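Local coordinates for SusD homolog (Bacteroides thetaiotaomicron VPI-5482, PDB 3IV0), which probably binds glycans at the outer membrane, although its own ligand is not established, at residues K283-S289 with I355-S359; C301-L307 with P338-K342. All coordinates share one frame. Residue numbers count along the deposited sequence, not the author numbering.

Contact 1 (K283-S289 with I355-S359). With EDO (1,2-ethanediol), chain F.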
ATOM      1  N   LYS A 283      -4.889  -5.804 -10.240  1.00 10.30           N
ATOM      2  CA  LYS A 283      -3.599  -5.295 -10.686  1.00 11.56           C
ATOM      3  C   LYS A 283      -3.824  -3.990 -11.432  1.00 10.97           C
ATOM      4  O   LYS A 283      -4.382  -3.979 -12.542  1.00 12.04           O
ATOM      5  CB  LYS A 283      -2.902  -6.317 -11.575  1.00 11.99           C
ATOM      6  CG  LYS A 283      -2.515  -7.564 -10.782  1.00 13.37           C
ATOM      7  CD  LYS A 283      -1.748  -8.577 -11.611  1.00 13.32           C
ATOM      8  CE  LYS A 283      -2.679  -9.488 -12.360  1.00 12.97           C
ATOM      9  NZ  LYS A 283      -1.941 -10.684 -12.928  1.00 13.94           N
ATOM     10  N   PHE A 284      -3.341  -2.902 -10.857  1.00 11.10           N
ATOM     11  CA  PHE A 284      -3.475  -1.602 -11.493  1.00 11.97           C
ATOM     12  C   PHE A 284      -3.065  -1.648 -12.952  1.00 11.22           C
ATOM     13  O   PHE A 284      -3.798  -1.158 -13.857  1.00 11.49           O
ATOM     14  CB  PHE A 284      -2.595  -0.598 -10.732  1.00 12.20           C
ATOM     15  CG  PHE A 284      -2.549   0.793 -11.325  1.00 10.96           C
ATOM     16  CD1 PHE A 284      -3.527   1.709 -11.004  1.00 11.87           C
ATOM     17  CD2 PHE A 284      -1.530   1.180 -12.174  1.00 13.47           C
ATOM     18  CE1 PHE A 284      -3.494   3.005 -11.503  1.00 12.04           C
ATOM     19  CE2 PHE A 284      -1.506   2.485 -12.675  1.00 11.78           C
ATOM     20  CZ  PHE A 284      -2.515   3.370 -12.342  1.00 11.94           C
ATOM     21  N   SER A 285      -1.925  -2.248 -13.219  1.00 10.57           N
ATOM     22  CA  SER A 285      -1.412  -2.320 -14.581  1.00 11.50           C
ATOM     23  C   SER A 285      -2.464  -2.893 -15.561  1.00 13.37           C
ATOM     24  O   SER A 285      -2.605  -2.398 -16.699  1.00 13.23           O
ATOM     25  CB  SER A 285      -0.126  -3.138 -14.608  1.00 11.89           C
ATOM     26  OG  SER A 285       0.509  -3.037 -15.882  1.00 12.31           O
ATOM     27  N   ASP A 286      -3.178  -3.946 -15.150  1.00 11.40           N
ATOM     28  CA  ASP A 286      -4.154  -4.594 -16.026  1.00 13.24           C
ATOM     29  C   ASP A 286      -5.399  -3.776 -16.220  1.00 15.11           C
ATOM     30  O   ASP A 286      -6.210  -4.087 -17.094  1.00 14.95           O
ATOM     31  CB  ASP A 286      -4.462  -6.018 -15.570  1.00 13.60           C
ATOM     32  CG  ASP A 286      -3.338  -6.996 -15.899  1.00 14.29           C
ATOM     33  OD1 ASP A 286      -2.563  -6.757 -16.847  1.00 13.44           O
ATOM     34  OD2 ASP A 286      -3.268  -8.070 -15.249  1.00 16.01           O
ATOM     35  N   ASN A 287      -5.561  -2.721 -15.419  1.00 12.83           N
ATOM     36  CA  ASN A 287      -6.688  -1.842 -15.574  1.00 13.49           C
ATOM     37  C   ASN A 287      -6.370  -0.622 -16.440  1.00 13.98           C
ATOM     38  O   ASN A 287      -7.308   0.068 -16.881  1.00 13.43           O
ATOM     39  CB  ASN A 287      -7.202  -1.402 -14.190  1.00 11.60           C
ATOM     40  CG  ASN A 287      -7.831  -2.540 -13.407  1.00 13.29           C
ATOM     41  OD1 ASN A 287      -8.458  -3.447 -13.965  1.00 13.75           O
ATOM     42  ND2 ASN A 287      -7.684  -2.490 -12.090  1.00 12.93           N
ATOM     43  N   VAL A 288      -5.086  -0.340 -16.658  1.00 12.39           N
ATOM     44  CA  VAL A 288      -4.670   0.857 -17.391  1.00 12.59           C
ATOM     45  C   VAL A 288      -3.858   0.510 -18.631  1.00 12.96           C
ATOM     46  O   VAL A 288      -3.224   1.386 -19.210  1.00 14.25           O
ATOM     47  CB  VAL A 288      -3.867   1.843 -16.510  1.00 13.22           C
ATOM     48  CG1 VAL A 288      -4.774   2.342 -15.393  1.00 15.30           C
ATOM     49  CG2 VAL A 288      -2.632   1.188 -15.970  1.00 13.60           C
ATOM     50  N   SER A 289      -3.916  -0.728 -19.079  1.00 13.66           N
ATOM     51  CA  SER A 289      -3.187  -1.189 -20.270  1.00 13.38           C
ATOM     52  C   SER A 289      -4.134  -1.764 -21.290  1.00 14.20           C
ATOM     53  O   SER A 289      -5.187  -2.293 -20.934  1.00 14.14           O
ATOM     54  CB  SER A 289      -2.185  -2.286 -19.885  1.00 14.02           C
ATOM     55  OG  SER A 289      -1.226  -1.802 -18.951  1.00 14.31           O
ATOM     56  N   ILE A 355      -3.419 -13.366 -20.800  1.00 21.58           N
ATOM     57  CA  ILE A 355      -2.301 -12.449 -20.709  1.00 18.69           C
ATOM     58  C   ILE A 355      -2.462 -11.512 -19.508  1.00 17.90           C
ATOM     59  O   ILE A 355      -3.537 -10.987 -19.280  1.00 19.23           O
ATOM     60  CB  ILE A 355      -2.179 -11.585 -21.988  1.00 18.92           C
ATOM     61  CG1 ILE A 355      -2.109 -12.463 -23.243  1.00 23.99           C
ATOM     62  CG2 ILE A 355      -0.949 -10.698 -21.923  1.00 21.55           C
ATOM     63  CD1 ILE A 355      -2.180 -11.637 -24.507  1.00 26.56           C
ATOM     64  N   THR A 356      -1.370 -11.315 -18.768  1.00 14.05           N
ATOM     65  CA  THR A 356      -1.320 -10.200 -17.822  1.00 13.54           C
ATOM     66  C   THR A 356      -0.201  -9.267 -18.220  1.00 14.70           C
ATOM     67  O   THR A 356       0.865  -9.680 -18.685  1.00 14.27           O
ATOM     68  CB  THR A 356      -1.112 -10.671 -16.356  1.00 14.87           C
ATOM     69  OG1 THR A 356      -1.053  -9.538 -15.472  1.00 13.61           O
ATOM     70  CG2 THR A 356       0.145 -11.452 -16.197  1.00 16.84           C
ATOM     71  N   SER A 357      -0.436  -7.994 -17.968  1.00 12.86           N
ATOM     72  CA  SER A 357       0.598  -7.003 -18.197  1.00 12.75           C
ATOM     73  C   SER A 357       1.581  -6.882 -17.056  1.00 12.53           C
ATOM     74  O   SER A 357       2.584  -6.187 -17.186  1.00 13.68           O
ATOM     75  CB  SER A 357      -0.005  -5.627 -18.495  1.00 13.39           C
ATOM     76  OG  SER A 357      -0.600  -5.061 -17.316  1.00 14.12           O
ATOM     77  N   ASN A 358       1.275  -7.524 -15.922  1.00 12.64           N
ATOM     78  CA  ASN A 358       2.140  -7.432 -14.770  1.00 12.31           C
ATOM     79  C   ASN A 358       2.175  -8.734 -13.971  1.00 12.49           C
ATOM     80  O   ASN A 358       1.348  -8.957 -13.088  1.00 12.63           O
ATOM     81  CB  ASN A 358       1.757  -6.239 -13.887  1.00 12.05           C
ATOM     82  CG  ASN A 358       2.758  -6.029 -12.759  1.00 12.18           C
ATOM     83  OD1 ASN A 358       3.749  -6.756 -12.677  1.00 12.33           O
ATOM     84  ND2 ASN A 358       2.541  -5.014 -11.929  1.00 12.34           N
ATOM     85  N   SER A 359       3.137  -9.589 -14.298  1.00 11.05           N
ATOM     86  CA  SER A 359       3.403 -10.834 -13.587  1.00 12.91           C
ATOM     87  C   SER A 359       4.205 -10.626 -12.316  1.00 12.55           C
ATOM     88  O   SER A 359       4.507 -11.587 -11.585  1.00 13.21           O
ATOM     89  CB  SER A 359       4.187 -11.771 -14.507  1.00 14.55           C
ATOM     90  OG  SER A 359       5.470 -11.223 -14.744  1.00 16.51           O
TER
HETATM   91  C1  EDO F   5      -7.938  -6.405 -16.735  1.00 29.46           C
HETATM   92  O1  EDO F   5      -7.996  -6.149 -18.113  1.00 32.44           O
HETATM   93  C2  EDO F   5      -9.026  -5.819 -15.840  1.00 29.16           C
HETATM   94  O2  EDO F   5      -9.611  -4.653 -16.393  1.00 31.40           O
HETATM   95  O   HOH W   1       0.092  -3.321 -11.349  1.00 13.40           O

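Contact 2 (C301-L307 with P338-K342)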
ATOM      1  N   CYS A 301      -8.836   5.606 -17.742  1.00 13.38           N
ATOM      2  CA  CYS A 301      -7.710   6.492 -17.922  1.00 14.06           C
ATOM      3  C   CYS A 301      -7.786   7.688 -16.986  1.00 13.00           C
ATOM      4  O   CYS A 301      -8.842   8.061 -16.506  1.00 15.52           O
ATOM      5  CB  CYS A 301      -7.609   6.977 -19.381  1.00 15.44           C
ATOM      6  SG  CYS A 301      -8.970   7.999 -19.974  1.00 19.42           S
ATOM      7  N   TYR A 302      -6.624   8.297 -16.786  1.00 14.24           N
ATOM      8  CA  TYR A 302      -6.476   9.501 -15.987  1.00 14.93           C
ATOM      9  C   TYR A 302      -6.709  10.742 -16.829  1.00 13.78           C
ATOM     10  O   TYR A 302      -6.301  10.787 -17.994  1.00 14.84           O
ATOM     11  CB  TYR A 302      -5.046   9.579 -15.435  1.00 15.99           C
ATOM     12  CG  TYR A 302      -4.831   8.666 -14.233  1.00 13.01           C
ATOM     13  CD1 TYR A 302      -4.574   7.329 -14.420  1.00 13.64           C
ATOM     14  CD2 TYR A 302      -4.975   9.145 -12.951  1.00 13.43           C
ATOM     15  CE1 TYR A 302      -4.391   6.487 -13.335  1.00 13.49           C
ATOM     16  CE2 TYR A 302      -4.795   8.289 -11.842  1.00 13.56           C
ATOM     17  CZ  TYR A 302      -4.504   6.979 -12.072  1.00 14.45           C
ATOM     18  OH  TYR A 302      -4.328   6.113 -11.016  1.00 14.95           O
ATOM     19  N   SER A 303      -7.323  11.734 -16.234  1.00 14.14           N
ATOM     20  CA  SER A 303      -7.450  13.060 -16.846  1.00 15.60           C
ATOM     21  C   SER A 303      -6.125  13.567 -17.391  1.00 15.97           C
ATOM     22  O   SER A 303      -5.119  13.591 -16.705  1.00 16.61           O
ATOM     23  CB  SER A 303      -7.975  14.024 -15.781  1.00 18.19           C
ATOM     24  OG  SER A 303      -7.738  15.371 -16.088  1.00 20.96           O
ATOM     25  N   GLY A 304      -6.150  14.075 -18.617  1.00 16.55           N
ATOM     26  CA  GLY A 304      -4.980  14.718 -19.183  1.00 16.98           C
ATOM     27  C   GLY A 304      -4.616  15.993 -18.472  1.00 15.73           C
ATOM     28  O   GLY A 304      -3.439  16.285 -18.341  1.00 16.71           O
ATOM     29  N   ASP A 305      -5.601  16.724 -17.966  1.00 16.78           N
ATOM     30  CA  ASP A 305      -5.335  17.921 -17.187  1.00 18.45           C
ATOM     31  C   ASP A 305      -4.609  17.549 -15.903  1.00 16.85           C
ATOM     32  O   ASP A 305      -3.650  18.214 -15.522  1.00 18.78           O
ATOM     33  CB  ASP A 305      -6.619  18.671 -16.866  1.00 21.34           C
ATOM     34  CG  ASP A 305      -7.304  19.244 -18.110  1.00 32.06           C
ATOM     35  OD1 ASP A 305      -6.634  19.884 -18.942  1.00 31.57           O
ATOM     36  OD2 ASP A 305      -8.532  19.035 -18.248  1.00 46.01           O
ATOM     37  N   TYR A 306      -5.066  16.498 -15.224  1.00 16.89           N
ATOM     38  CA  TYR A 306      -4.368  16.036 -14.039  1.00 17.49           C
ATOM     39  C   TYR A 306      -2.906  15.702 -14.338  1.00 16.58           C
ATOM     40  O   TYR A 306      -2.006  16.107 -13.607  1.00 17.92           O
ATOM     41  CB  TYR A 306      -5.050  14.811 -13.460  1.00 18.56           C
ATOM     42  CG  TYR A 306      -4.354  14.293 -12.221  1.00 18.33           C
ATOM     43  CD1 TYR A 306      -4.256  15.099 -11.086  1.00 21.95           C
ATOM     44  CD2 TYR A 306      -3.795  13.044 -12.191  1.00 20.17           C
ATOM     45  CE1 TYR A 306      -3.633  14.658  -9.933  1.00 25.38           C
ATOM     46  CE2 TYR A 306      -3.167  12.569 -11.006  1.00 20.45           C
ATOM     47  CZ  TYR A 306      -3.093  13.416  -9.902  1.00 23.20           C
ATOM     48  OH  TYR A 306      -2.484  12.982  -8.741  1.00 29.10           O
ATOM     49  N   LEU A 307      -2.652  14.967 -15.419  1.00 16.06           N
ATOM     50  CA  LEU A 307      -1.301  14.538 -15.720  1.00 15.81           C
ATOM     51  C   LEU A 307      -0.440  15.720 -16.194  1.00 16.47           C
ATOM     52  O   LEU A 307       0.761  15.724 -15.979  1.00 17.85           O
ATOM     53  CB  LEU A 307      -1.325  13.343 -16.685  1.00 16.76           C
ATOM     54  CG  LEU A 307      -1.998  12.069 -16.137  1.00 15.42           C
ATOM     55  CD1 LEU A 307      -1.975  10.980 -17.199  1.00 18.27           C
ATOM     56  CD2 LEU A 307      -1.354  11.570 -14.815  1.00 19.37           C
ATOM     57  N   PRO A 338      -7.551   5.562 -27.151  1.00 21.48           N
ATOM     58  CA  PRO A 338      -7.194   5.224 -25.769  1.00 21.72           C
ATOM     59  C   PRO A 338      -5.783   5.616 -25.380  1.00 22.00           C
ATOM     60  O   PRO A 338      -4.945   5.834 -26.231  1.00 21.76           O
ATOM     61  CB  PRO A 338      -7.327   3.712 -25.760  1.00 22.86           C
ATOM     62  CG  PRO A 338      -6.981   3.298 -27.142  1.00 24.95           C
ATOM     63  CD  PRO A 338      -7.588   4.369 -28.012  1.00 21.77           C
ATOM     64  N   LYS A 339      -5.508   5.658 -24.078  1.00 19.74           N
ATOM     65  CA  LYS A 339      -4.147   5.861 -23.616  1.00 17.85           C
ATOM     66  C   LYS A 339      -3.862   4.886 -22.480  1.00 14.88           C
ATOM     67  O   LYS A 339      -4.797   4.425 -21.818  1.00 17.44           O
ATOM     68  CB  LYS A 339      -3.895   7.276 -23.164  1.00 18.66           C
ATOM     69  CG  LYS A 339      -4.738   7.739 -22.037  1.00 21.73           C
ATOM     70  CD  LYS A 339      -4.410   9.208 -21.791  1.00 22.85           C
ATOM     71  CE  LYS A 339      -5.200   9.810 -20.690  1.00 23.36           C
ATOM     72  NZ  LYS A 339      -4.746  11.233 -20.421  1.00 18.96           N
ATOM     73  N   GLU A 340      -2.603   4.535 -22.337  1.00 13.73           N
ATOM     74  CA  GLU A 340      -2.225   3.518 -21.355  1.00 14.61           C
ATOM     75  C   GLU A 340      -1.016   3.930 -20.565  1.00 15.13           C
ATOM     76  O   GLU A 340      -0.251   4.804 -20.951  1.00 15.27           O
ATOM     77  CB  GLU A 340      -1.998   2.178 -22.026  1.00 16.99           C
ATOM     78  CG  GLU A 340      -0.922   2.150 -23.074  1.00 16.75           C
ATOM     79  CD  GLU A 340      -0.845   0.826 -23.816  1.00 18.22           C
ATOM     80  OE1 GLU A 340      -1.537  -0.156 -23.432  1.00 17.03           O
ATOM     81  OE2 GLU A 340      -0.066   0.774 -24.812  1.00 19.93           O
ATOM     82  N   ILE A 341      -0.864   3.284 -19.404  1.00 13.78           N
ATOM     83  CA  ILE A 341       0.281   3.471 -18.532  1.00 12.93           C
ATOM     84  C   ILE A 341       1.118   2.203 -18.584  1.00 12.44           C
ATOM     85  O   ILE A 341       0.568   1.118 -18.379  1.00 13.49           O
ATOM     86  CB  ILE A 341      -0.211   3.733 -17.096  1.00 13.80           C
ATOM     87  CG1 ILE A 341      -0.930   5.073 -17.068  1.00 14.62           C
ATOM     88  CG2 ILE A 341       0.946   3.675 -16.114  1.00 14.11           C
ATOM     89  CD1 ILE A 341      -1.658   5.381 -15.744  1.00 17.17           C
ATOM     90  N   LYS A 342       2.402   2.325 -18.876  1.00 12.95           N
ATOM     91  CA  LYS A 342       3.283   1.200 -19.119  1.00 13.27           C
ATOM     92  C   LYS A 342       4.347   0.977 -18.020  1.00 11.29           C
ATOM     93  O   LYS A 342       5.199   0.097 -18.096  1.00 12.53           O
ATOM     94  CB  LYS A 342       3.967   1.360 -20.480  1.00 14.22           C
ATOM     95  CG  LYS A 342       4.875   2.504 -20.570  1.00 16.71           C
ATOM     96  CD  LYS A 342       5.480   2.574 -22.001  1.00 23.78           C
ATOM     97  CE  LYS A 342       6.406   3.757 -22.157  1.00 27.44           C
ATOM     98  NZ  LYS A 342       6.916   3.852 -23.546  1.00 29.92           N
TER

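Contact 1 (K283-S289 with I355-S359)
Asp-286 reaches over the turn that follows strand 354-356 and grips it with both carboxylate oxygens. OD1 accepts from the backbone N of Ser-357 (2.7 Å) and from the OG of the same serine (2.6 Å), while Asp-286 OD2 takes the hydroxyl proton of Thr-356 OG1 at 2.7 Å. That hydroxyl is busy elsewhere too: Thr-356 OG1 receives Lys-283 NZ at 2.9 Å and closes an ST turn by accepting Asn-358 N at 3.1 Å. The aliphatic part of Lys-283, kinked at chi3, passes alongside, CD lying 3.5 Å from Asn-358 O, and its NZ stands in a long salt bridge, 3.7 Å, from Asp-286 OD2. Just before Asp-286, Ser-285 CB packs 3.7 Å from Asn-358 CB, and a water spans Ser-285 N and Asn-358 ND2, 3.0 Å from each; Asn-358 OD1 accepts from Gly-360 N. An ethanediol, probably from the crystallisation liquor, makes a weak hydrogen bond from its O1 to Asp-286 O, 2.9 Å away. The contact is buried, so the carboxylate's charge is met by directed hydrogen bonds and a nearby ammonium group, and the join between short helix and strand end rests on polar matching rather than a greasy core.

Contact 2 (C301-L307 with P338-K342)
Strand 300-302 ends at Tyr-302 and the chain turns at Ser-303 into helix 304-310, while 338-342 passes by as a loop, largely extended through Ile-341. The backbones stay apart, the nearest CA atoms being those of Cys-301 and Lys-339 at 6.7 Å, so side chains do the bridging. Lys-339, with chi2 to chi4 all t, stretches across to the turn: its CE touches Cys-301 CB at 3.9 Å and its NZ makes a weak hydrogen bond to Tyr-302 O at 2.9 Å. The carbonyls of Ser-330 and Ile-328 also accept from this ammonium group, so it ties three pieces of chain together. Two residues on, Ile-341 CD1 packs obliquely against the Tyr-302 ring, 3.7 Å from Tyr-302 CD1. The helix start is secured within its own segment, where Ser-303 OG accepts Tyr-306 N at 3.0 Å. This is a classic serine N-cap at a strand-to-helix junction, here flanked by a lysine that gathers backbone carbonyls.

Overall arrangement
Far along the chain, after the helices of the N-terminal half and strand 55-57, comes the short helix 284-287, then strand 300-302, which pairs antiparallel with that earlier strand, and helix 304-310. Contact 2 closes a loop of 30 residues when 338-342 returns to that strand-helix junction. The chain then makes the hairpin 348-350/354-356, whose far end completes contact 1, so contact 2 is nested inside the larger loop of 65 residues. Their centres are about 15 Å apart and the two sites touch: Val-288 O lies 3.0 Å from Ile-341 N, a probable hydrogen bond, and Phe-284 CE1 approaches Tyr-302 OH at 3.3 Å. Together they tie hairpin, short helix and strand-helix junction into one buried patch.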